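Local coordinates for putative hydantoin racemase (Klebsiella pneumoniae subsp. pneumoniae, PDB 3QVK), which racemises allantoin, interconverting its two enantiomers, at the interface of chains A and B and the interface of chains A and C. Sequence-based numbering; all coordinates share one arbitrary frame. Chains: chain A/B/C, Putative hydantoin racemase.

Contact 1: the interface of chains A and B. Residues chain A 52-53, 56, 238-239; chain B 52-53, 56, 239.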
ATOM      1  N   ALA A  52     -22.096  -7.534 -14.460  1.00 26.29           N
ATOM      2  CA  ALA A  52     -22.726  -8.637 -13.734  1.00 26.17           C
ATOM      3  C   ALA A  52     -23.513  -9.547 -14.677  1.00 26.08           C
ATOM      4  O   ALA A  52     -23.524 -10.767 -14.508  1.00 25.96           O
ATOM      5  CB  ALA A  52     -23.624  -8.103 -12.627  1.00 26.19           C
ATOM      6  N   ILE A  53     -24.162  -8.940 -15.669  1.00 25.98           N
ATOM      7  CA  ILE A  53     -24.868  -9.678 -16.714  1.00 25.88           C
ATOM      8  C   ILE A  53     -23.868 -10.407 -17.617  1.00 25.81           C
ATOM      9  O   ILE A  53     -24.049 -11.590 -17.923  1.00 25.72           O
ATOM     10  CB  ILE A  53     -25.780  -8.746 -17.553  1.00 25.86           C
ATOM     11  CG1 ILE A  53     -26.903  -8.174 -16.680  1.00 25.86           C
ATOM     12  CG2 ILE A  53     -26.367  -9.489 -18.750  1.00 25.90           C
ATOM     13  CD1 ILE A  53     -27.657  -7.024 -17.315  1.00 25.67           C
ATOM     14  N   VAL A  56     -22.187 -13.820 -16.310  1.00 26.22           N
ATOM     15  CA  VAL A  56     -22.986 -15.039 -16.469  1.00 26.40           C
ATOM     16  C   VAL A  56     -22.965 -15.531 -17.922  1.00 26.50           C
ATOM     17  O   VAL A  56     -22.922 -16.737 -18.176  1.00 26.58           O
ATOM     18  CB  VAL A  56     -24.435 -14.844 -15.939  1.00 26.42           C
ATOM     19  CG1 VAL A  56     -25.352 -15.988 -16.368  1.00 26.47           C
ATOM     20  CG2 VAL A  56     -24.418 -14.727 -14.423  1.00 26.35           C
ATOM     21  N   GLN A 238     -32.896 -20.137 -14.854  1.00 35.65           N
ATOM     22  CA  GLN A 238     -32.041 -19.701 -15.962  1.00 36.04           C
ATOM     23  C   GLN A 238     -30.583 -20.173 -15.858  1.00 36.13           C
ATOM     24  O   GLN A 238     -29.850 -20.156 -16.852  1.00 36.10           O
ATOM     25  CB  GLN A 238     -32.096 -18.171 -16.080  1.00 36.13           C
ATOM     26  CG  GLN A 238     -31.765 -17.439 -14.778  1.00 36.76           C
ATOM     27  CD  GLN A 238     -32.127 -15.963 -14.796  1.00 37.63           C
ATOM     28  OE1 GLN A 238     -33.134 -15.556 -14.215  1.00 38.05           O
ATOM     29  NE2 GLN A 238     -31.301 -15.155 -15.451  1.00 37.81           N
ATOM     30  N   PHE A 239     -30.175 -20.594 -14.663  1.00 36.19           N
ATOM     31  CA  PHE A 239     -28.782 -20.962 -14.396  1.00 36.34           C
ATOM     32  C   PHE A 239     -28.512 -22.471 -14.420  1.00 36.60           C
ATOM     33  O   PHE A 239     -27.360 -22.895 -14.313  1.00 36.52           O
ATOM     34  CB  PHE A 239     -28.325 -20.384 -13.050  1.00 36.18           C
ATOM     35  CG  PHE A 239     -28.561 -18.905 -12.906  1.00 35.89           C
ATOM     36  CD1 PHE A 239     -27.755 -17.986 -13.572  1.00 35.42           C
ATOM     37  CD2 PHE A 239     -29.584 -18.432 -12.092  1.00 35.45           C
ATOM     38  CE1 PHE A 239     -27.971 -16.616 -13.436  1.00 35.28           C
ATOM     39  CE2 PHE A 239     -29.807 -17.064 -11.945  1.00 35.27           C
ATOM     40  CZ  PHE A 239     -29.001 -16.155 -12.621  1.00 35.20           C
TER
ATOM     41  N   ALA B  52     -21.130 -15.071  -8.971  1.00 26.29           N
ATOM     42  CA  ALA B  52     -21.538 -14.511 -10.260  1.00 26.17           C
ATOM     43  C   ALA B  52     -23.014 -14.785 -10.543  1.00 26.08           C
ATOM     44  O   ALA B  52     -23.715 -13.937 -11.098  1.00 25.96           O
ATOM     45  CB  ALA B  52     -20.663 -15.057 -11.379  1.00 26.19           C
ATOM     46  N   ILE B  53     -23.475 -15.972 -10.153  1.00 25.98           N
ATOM     47  CA  ILE B  53     -24.885 -16.340 -10.255  1.00 25.88           C
ATOM     48  C   ILE B  53     -25.720 -15.525  -9.263  1.00 25.81           C
ATOM     49  O   ILE B  53     -26.771 -14.987  -9.623  1.00 25.72           O
ATOM     50  CB  ILE B  53     -25.095 -17.859 -10.024  1.00 25.86           C
ATOM     51  CG1 ILE B  53     -24.420 -18.665 -11.140  1.00 25.86           C
ATOM     52  CG2 ILE B  53     -26.581 -18.201  -9.950  1.00 25.90           C
ATOM     53  CD1 ILE B  53     -24.299 -20.147 -10.848  1.00 25.67           C
ATOM     54  N   VAL B  56     -26.630 -11.709 -10.151  1.00 26.22           N
ATOM     55  CA  VAL B  56     -27.774 -11.506 -11.045  1.00 26.40           C
ATOM     56  C   VAL B  56     -29.101 -11.698 -10.300  1.00 26.50           C
ATOM     57  O   VAL B  56     -30.070 -10.975 -10.548  1.00 26.58           O
ATOM     58  CB  VAL B  56     -27.677 -12.408 -12.308  1.00 26.42           C
ATOM     59  CG1 VAL B  56     -28.990 -12.431 -13.088  1.00 26.47           C
ATOM     60  CG2 VAL B  56     -26.546 -11.925 -13.202  1.00 26.35           C
ATOM     61  N   PHE B 239     -32.216 -12.034 -19.156  1.00 36.19           N
ATOM     62  CA  PHE B 239     -31.893 -10.768 -18.492  1.00 36.34           C
ATOM     63  C   PHE B 239     -32.842  -9.614 -18.837  1.00 36.60           C
ATOM     64  O   PHE B 239     -32.732  -8.530 -18.260  1.00 36.52           O
ATOM     65  CB  PHE B 239     -30.450 -10.352 -18.808  1.00 36.18           C
ATOM     66  CG  PHE B 239     -29.429 -11.421 -18.527  1.00 35.89           C
ATOM     67  CD1 PHE B 239     -29.053 -11.722 -17.220  1.00 35.42           C
ATOM     68  CD2 PHE B 239     -28.833 -12.117 -19.572  1.00 35.45           C
ATOM     69  CE1 PHE B 239     -28.105 -12.708 -16.960  1.00 35.28           C
ATOM     70  CE2 PHE B 239     -27.879 -13.103 -19.324  1.00 35.27           C
ATOM     71  CZ  PHE B 239     -27.518 -13.401 -18.015  1.00 35.20           C
TER
HETATM   72  O   HOH W   1     -22.520 -11.769 -12.201  0.50 24.05           O
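Helix 48-68 of each chain and the 3-10 helix 237-239 near the C-terminus of its partner build this two-fold symmetric patch between two copies of the protein: A:Ile53 and A:Val56 meet B:Phe239 while A:Phe239 receives B:Ile53 and B:Val56. It may help hold the deposited six-chain assembly together. The isoleucine-phenylalanine pair is a CH-pi contact: the branch methyl CG2 of B:Ile53 stands over the middle of the A:Phe239 ring, 3.6 Å from its centroid, and the two side chains run past one another in opposite senses. CG2 reaches the ring because it lies anti to the backbone N of B:Ile53, with CG1 beside that nitrogen (chi1 -65°). On the other face of the A:Phe239 ring the CG methylene of A:Gln238 sits 3.4 Å above the plane and toward the rim, so the ring is clamped between its own chain and the neighbour. Its edge meets valine: CG1 of B:Val56 lies in plane, 3.8 Å from CZ of A:Phe239, and CG1 of A:Val56, of the same chain, lies in plane at the CD1/CE1 side. Nearer the symmetry axis the two valines cross obliquely, CG2 of A:Val56 lying 3.7 Å from CG2 of B:Val56. With CG1 of A:Val56 anti to the backbone N (chi1 168°) and turned to the B:Phe239 ring, CG2 is left to face the carbonyl O of B:Ala52 at 3.5 Å. The patch is chiefly apolar, with a polar link at the axis: a water bridges the paired helices, 2.7 Å from the carbonyl O of A:Ala52 and 2.7 Å from the carbonyl O of B:Ala52.

Contact 2: the interface of chains A and C. Residues chain A 26, 104, 205-206, 209; chain C 213, 216-217.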
ATOM      1  N   VAL A  26      -2.737 -12.911 -34.758  1.00 33.32           N
ATOM      2  CA  VAL A  26      -1.523 -13.169 -33.974  1.00 33.32           C
ATOM      3  C   VAL A  26      -1.373 -14.638 -33.570  1.00 33.36           C
ATOM      4  O   VAL A  26      -0.351 -15.028 -32.998  1.00 33.43           O
ATOM      5  CB  VAL A  26      -1.450 -12.281 -32.703  1.00 33.27           C
ATOM      6  CG1 VAL A  26      -1.417 -10.802 -33.074  1.00 33.15           C
ATOM      7  CG2 VAL A  26      -2.608 -12.590 -31.757  1.00 33.15           C
ATOM      8  N   MET A 104       1.608  -7.439 -20.298  1.00 28.61           N
ATOM      9  CA  MET A 104       2.532  -7.167 -21.402  1.00 28.68           C
ATOM     10  C   MET A 104       3.176  -5.791 -21.281  1.00 28.32           C
ATOM     11  O   MET A 104       4.352  -5.622 -21.610  1.00 28.17           O
ATOM     12  CB  MET A 104       1.827  -7.289 -22.760  1.00 28.92           C
ATOM     13  CG  MET A 104       1.337  -8.689 -23.130  1.00 30.10           C
ATOM     14  SD  MET A 104       2.604  -9.972 -23.167  1.00 33.11           S
ATOM     15  CE  MET A 104       2.535 -10.570 -21.479  1.00 32.11           C
ATOM     16  N   SER A 205      -5.228  -9.779 -28.476  1.00 26.65           N
ATOM     17  CA  SER A 205      -4.071 -10.454 -29.053  1.00 26.71           C
ATOM     18  C   SER A 205      -3.115 -10.968 -27.972  1.00 26.60           C
ATOM     19  O   SER A 205      -2.587 -12.076 -28.080  1.00 26.56           O
ATOM     20  CB  SER A 205      -3.346  -9.523 -30.030  1.00 26.74           C
ATOM     21  OG  SER A 205      -2.915  -8.337 -29.389  1.00 27.28           O
ATOM     22  N   ALA A 206      -2.919 -10.164 -26.928  1.00 26.45           N
ATOM     23  CA  ALA A 206      -2.046 -10.521 -25.809  1.00 26.30           C
ATOM     24  C   ALA A 206      -2.546 -11.747 -25.042  1.00 26.21           C
ATOM     25  O   ALA A 206      -1.755 -12.620 -24.678  1.00 26.07           O
ATOM     26  CB  ALA A 206      -1.877  -9.332 -24.871  1.00 26.30           C
ATOM     27  N   LYS A 209      -1.922 -15.079 -26.858  1.00 26.56           N
ATOM     28  CA  LYS A 209      -0.534 -15.507 -26.690  1.00 26.75           C
ATOM     29  C   LYS A 209      -0.268 -16.083 -25.300  1.00 26.83           C
ATOM     30  O   LYS A 209       0.543 -16.999 -25.152  1.00 26.82           O
ATOM     31  CB  LYS A 209       0.439 -14.358 -26.988  1.00 26.77           C
ATOM     32  CG  LYS A 209       0.266 -13.674 -28.353  1.00 26.84           C
ATOM     33  CD  LYS A 209       0.137 -14.654 -29.524  1.00 27.15           C
ATOM     34  CE  LYS A 209       1.466 -15.289 -29.901  1.00 27.09           C
ATOM     35  NZ  LYS A 209       1.292 -16.280 -31.000  1.00 27.23           N
TER
ATOM     36  N   SER C 213       5.938 -14.508 -27.398  1.00 27.84           N
ATOM     37  CA  SER C 213       4.652 -13.817 -27.438  1.00 27.92           C
ATOM     38  C   SER C 213       4.794 -12.370 -27.900  1.00 27.99           C
ATOM     39  O   SER C 213       4.085 -11.934 -28.806  1.00 27.99           O
ATOM     40  CB  SER C 213       3.971 -13.869 -26.068  1.00 27.87           C
ATOM     41  OG  SER C 213       3.641 -15.200 -25.716  1.00 27.66           O
ATOM     42  N   ALA C 216       5.788 -12.064 -31.605  1.00 28.68           N
ATOM     43  CA  ALA C 216       4.626 -12.362 -32.447  1.00 28.81           C
ATOM     44  C   ALA C 216       3.610 -11.217 -32.451  1.00 28.90           C
ATOM     45  O   ALA C 216       2.917 -10.998 -33.447  1.00 28.86           O
ATOM     46  CB  ALA C 216       3.969 -13.656 -32.008  1.00 28.84           C
ATOM     47  N   LEU C 217       3.537 -10.490 -31.337  1.00 28.82           N
ATOM     48  CA  LEU C 217       2.661  -9.328 -31.211  1.00 28.94           C
ATOM     49  C   LEU C 217       3.255  -8.077 -31.861  1.00 28.94           C
ATOM     50  O   LEU C 217       2.582  -7.050 -31.973  1.00 29.03           O
ATOM     51  CB  LEU C 217       2.345  -9.050 -29.735  1.00 28.94           C
ATOM     52  CG  LEU C 217       1.503 -10.074 -28.969  1.00 29.10           C
ATOM     53  CD1 LEU C 217       1.577  -9.827 -27.466  1.00 29.28           C
ATOM     54  CD2 LEU C 217       0.063 -10.069 -29.446  1.00 29.33           C
TER
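C:Leu217, with 79 Å² of its surface hidden by chain A, lies just beyond the end of helix 203-216 and inserts its forked tip among A:Ser205, A:Ala206, A:Lys209 and A:Val26, in a two-fold symmetric contact between equivalent segments of two chains. Its CD2 methyl goes to A:Ser205, 3.5 Å from the side-chain CB and 3.4 Å from the hydroxyl OG, while CD1 turns to the backbone of A:Ala206, 4.0 Å from its CA. A:Val26, at the end of helix 13-26, closes on the CD2 methyl with its CG1, the two side chains meeting at a slant. A:Lys209, with 41 Å² hidden, works here through its aliphatic stem. It runs antiparallel to the leucine side chain, its CG 3.8 Å from CD2 of C:Leu217, and its CB rests on C:Ser213, 3.7 Å from the serine CB. Bends at chi2 and chi3 fold the stem back, and the side-chain amine nitrogen NZ donates a hydrogen bond of 2.9 Å to the backbone O of A:Val26. The C=O...NZ angle is 159° and the donor is tilted 17° from the carbonyl plane, so the nitrogen lies nearly in line with the carbonyl. This bond within chain A probably steadies the lysine, whose CE lies 3.7 Å from CB of C:Ala216. The patch thus joins helices 203-216 of two subunits and may help hold the deposited six-chain assembly together.

Chain A carries one half of both contacts, whose C-alpha centres lie about 31 Å apart, and they share no residues. Contact 1 draws on helix 48-68 and the 3-10 helix 237-239, whereas contact 2 draws on helix 203-216 and the loop residue that follows it, with helix 13-26 adding from chain A. Each interface is two-fold symmetric, so every subunit can offer one surface of each kind to different neighbours. Alternating the two kinds of pairing could close a ring of subunits, which agrees with the six copies in the deposited assembly, although the structure alone does not prove that the hexamer forms in solution.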